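Local coordinates for UPF0678 fatty acid-binding protein-like protein ERS007657_00996 (Mycobacterium tuberculosis, PDB 6R3Y) that binds heme b in a beta-barrel and probably isomerises peroxynitrite to nitrate, detoxifying reactive nitrogen and oxygen species, at residues P63-T68 with A84-I89. Residues are numbered along the deposited sequence; the frame is centred on the assembly and turned at random.
Sequences PLHSET and AHPSGI. With HEM (protoporphyrin IX containing Fe), chain B.
Two imidazoles meet rim to rim where His-65 NE2 and His-85 ND1 lie 2.8 Å apart, a bent hydrogen bond (134°) in which either nitrogen could be the donor; the ring planes differ by 38°, so this is no stack. The first torsion of His-65 swings its ring away from its own backbone nitrogen and lays one face against the heme, whose meso carbon CHC sits 3.6 Å above the ring plane. The heme vinyl carbon CBC lies over the centre of one face of the His-85 ring, and His-85 CE1 approaches the methyl CMC at 3.4 Å. Gln-53 bonds His-65 ND1 and Glu-91 bonds His-85 NE2; with the bond between the rings, each imidazole is held at both nitrogens, which should restrict its rotation.

Glu-67 runs alongside His-85: its OE1 is 3.1 Å from CE1 at the ring edge, the carboxylate turned 73° from the ring. OE2 is hydrogen-bonded to Tyr-51 OH and OE1 forms a salt bridge with Arg-130.

Backbone pairing is antiparallel and hydrogen-bonded at Thr-68 and Ala-84: Ala-84 N to Thr-68 O is 2.9 Å, Thr-68 N to Ala-84 O 3.2 Å.

The contact lies at the open end of the hairpin of strands 63-73 and 78-85, away from its turn, flanked by strands 48-57 and 89-100, at the heme-cleft end of the ten-stranded nitrobindin barrel.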
loop_
_atom_site.group_PDB
_atom_site.type_symbol
_atom_site.label_atom_id
_atom_site.label_comp_id
_atom_site.label_asym_id
_atom_site.label_seq_id
_atom_site.Cartn_x
_atom_site.Cartn_y
_atom_site.Cartn_z
ATOM N N PRO A 63 17.798 -0.676 5.181
ATOM C CA PRO A 63 16.585 -0.991 4.445
ATOM C C PRO A 63 15.783 -2.066 5.179
ATOM O O PRO A 63 16.337 -3.049 5.684
ATOM C CB PRO A 63 17.077 -1.467 3.062
ATOM C CG PRO A 63 18.500 -1.940 3.316
ATOM C CD PRO A 63 19.015 -1.098 4.473
ATOM N N LEU A 64 14.492 -1.845 5.288
ATOM C CA LEU A 64 13.572 -2.822 5.870
ATOM C C LEU A 64 12.751 -3.400 4.718
ATOM O O LEU A 64 13.360 -4.000 3.820
ATOM C CB LEU A 64 12.752 -2.135 6.970
ATOM C CG LEU A 64 13.587 -1.645 8.159
ATOM C CD1 LEU A 64 12.764 -0.768 9.092
ATOM C CD2 LEU A 64 14.171 -2.828 8.926
ATOM N N HIS A 65 11.489 -3.059 4.614
ATOM C CA HIS A 65 10.583 -3.641 3.608
ATOM C C HIS A 65 10.610 -2.759 2.359
ATOM O O HIS A 65 10.921 -1.559 2.459
ATOM C CB HIS A 65 9.181 -3.802 4.207
ATOM C CG HIS A 65 8.193 -4.407 3.267
ATOM N ND1 HIS A 65 7.277 -3.628 2.549
ATOM C CD2 HIS A 65 7.901 -5.700 2.997
ATOM C CE1 HIS A 65 6.504 -4.421 1.841
ATOM N NE2 HIS A 65 6.894 -5.706 2.061
ATOM N N SER A 66 10.334 -3.336 1.207
ATOM C CA SER A 66 9.937 -2.568 0.010
ATOM C C SER A 66 8.781 -3.308 -0.649
ATOM O O SER A 66 8.570 -4.480 -0.341
ATOM C CB SER A 66 11.120 -2.368 -0.946
ATOM O OG SER A 66 11.669 -3.631 -1.337
ATOM N N GLU A 67 8.115 -2.671 -1.587
ATOM C CA GLU A 67 7.068 -3.324 -2.395
ATOM C C GLU A 67 6.910 -2.553 -3.695
ATOM O O GLU A 67 7.328 -1.397 -3.763
ATOM C CB GLU A 67 5.750 -3.463 -1.628
ATOM C CG GLU A 67 5.221 -2.163 -1.064
ATOM C CD GLU A 67 3.954 -2.275 -0.232
ATOM O OE1 GLU A 67 3.787 -3.296 0.454
ATOM O OE2 GLU A 67 3.178 -1.297 -0.207
ATOM N N THR A 68 6.491 -3.250 -4.737
ATOM C CA THR A 68 6.431 -2.671 -6.077
ATOM C C THR A 68 5.303 -3.322 -6.863
ATOM O O THR A 68 5.089 -4.548 -6.723
ATOM C CB THR A 68 7.795 -2.791 -6.756
ATOM O OG1 THR A 68 7.733 -2.032 -7.963
ATOM C CG2 THR A 68 8.185 -4.229 -7.018
ATOM N N ALA A 84 4.455 -7.164 -5.656
ATOM C CA ALA A 84 5.549 -8.081 -5.295
ATOM C C ALA A 84 6.227 -7.589 -4.026
ATOM O O ALA A 84 6.415 -6.341 -3.894
ATOM C CB ALA A 84 6.527 -8.164 -6.428
ATOM N N HIS A 85 6.647 -8.524 -3.169
ATOM C CA HIS A 85 7.402 -8.270 -1.925
ATOM C C HIS A 85 8.726 -9.018 -1.963
ATOM O O HIS A 85 8.770 -10.185 -2.331
ATOM C CB HIS A 85 6.588 -8.700 -0.710
ATOM C CG HIS A 85 5.291 -7.977 -0.590
ATOM N ND1 HIS A 85 5.165 -6.825 0.136
ATOM C CD2 HIS A 85 4.065 -8.239 -1.091
ATOM C CE1 HIS A 85 3.922 -6.392 0.075
ATOM N NE2 HIS A 85 3.236 -7.210 -0.700
ATOM N N PRO A 86 9.804 -8.402 -1.459
ATOM C CA PRO A 86 11.134 -9.023 -1.454
ATOM C C PRO A 86 11.279 -10.155 -0.438
ATOM O O PRO A 86 12.274 -10.907 -0.528
ATOM C CB PRO A 86 12.059 -7.856 -1.105
ATOM C CG PRO A 86 11.191 -6.927 -0.299
ATOM C CD PRO A 86 9.823 -7.027 -0.937
ATOM N N SER A 87 10.250 -10.333 0.387
ATOM C CA SER A 87 10.093 -11.441 1.377
ATOM C C SER A 87 9.582 -12.729 0.713
ATOM O O SER A 87 9.336 -13.706 1.438
ATOM C CB SER A 87 9.176 -11.003 2.464
ATOM O OG SER A 87 7.959 -10.506 1.895
ATOM N N GLY A 88 9.324 -12.716 -0.593
ATOM C CA GLY A 88 8.904 -13.921 -1.330
ATOM C C GLY A 88 7.393 -14.078 -1.349
ATOM O O GLY A 88 6.911 -15.221 -1.379
ATOM N N ILE A 89 6.669 -12.966 -1.345
ATOM C CA ILE A 89 5.191 -12.950 -1.264
ATOM C C ILE A 89 4.641 -12.031 -2.351
ATOM O O ILE A 89 5.269 -10.982 -2.662
ATOM C CB ILE A 89 4.747 -12.500 0.137
ATOM C CG1 ILE A 89 5.281 -13.452 1.213
ATOM C CG2 ILE A 89 3.251 -12.355 0.192
ATOM C CD1 ILE A 89 5.008 -12.998 2.620
HETATM C CHA HEM B . 7.719 -8.875 10.437
HETATM C CHB HEM B . 8.610 -4.314 9.033
HETATM C CHC HEM B . 5.253 -4.704 5.530
HETATM C CHD HEM B . 4.688 -9.398 6.694
HETATM C C1A HEM B . 8.211 -7.599 10.339
HETATM C C2A HEM B . 9.305 -7.124 11.131
HETATM C C3A HEM B . 9.582 -5.859 10.713
HETATM C C4A HEM B . 8.643 -5.522 9.693
HETATM C CMA HEM B . 10.664 -4.966 11.274
HETATM C CAA HEM B . 10.064 -7.892 12.222
HETATM C CBA HEM B . 11.474 -8.261 11.764
HETATM C CGA HEM B . 11.366 -9.266 10.670
HETATM O O1A HEM B . 11.889 -9.031 9.549
HETATM O O2A HEM B . 10.676 -10.306 10.854
HETATM C C1B HEM B . 7.748 -4.026 7.971
HETATM C C2B HEM B . 7.706 -2.760 7.311
HETATM C C3B HEM B . 6.743 -2.840 6.312
HETATM C C4B HEM B . 6.220 -4.213 6.399
HETATM C CMB HEM B . 8.614 -1.600 7.650
HETATM C CAB HEM B . 6.247 -1.838 5.342
HETATM C CBB HEM B . 6.269 -0.531 5.611
HETATM C C1C HEM B . 4.858 -6.062 5.504
HETATM C C2C HEM B . 4.030 -6.624 4.524
HETATM C C3C HEM B . 3.860 -7.960 4.851
HETATM C C4C HEM B . 4.604 -8.188 6.058
HETATM C CMC HEM B . 3.405 -5.870 3.402
HETATM C CAC HEM B . 3.212 -9.033 4.083
HETATM C CBC HEM B . 3.243 -9.060 2.744
HETATM C C1D HEM B . 5.458 -9.618 7.830
HETATM C C2D HEM B . 5.536 -10.942 8.478
HETATM C C3D HEM B . 6.373 -10.793 9.524
HETATM C C4D HEM B . 6.819 -9.371 9.506
HETATM C CMD HEM B . 4.856 -12.241 8.042
HETATM C CAD HEM B . 6.981 -11.895 10.360
HETATM C CBD HEM B . 6.184 -12.259 11.555
HETATM C CGD HEM B . 6.874 -13.474 12.203
HETATM O O1D HEM B . 8.027 -13.908 11.837
HETATM O O2D HEM B . 6.262 -14.071 13.053
HETATM N NA HEM B . 7.795 -6.575 9.494
HETATM N NB HEM B . 6.845 -4.851 7.406
HETATM N NC HEM B . 5.209 -7.013 6.391
HETATM N ND HEM B . 6.232 -8.708 8.494
HETATM FE FE HEM B . 6.442 -6.822 8.032
#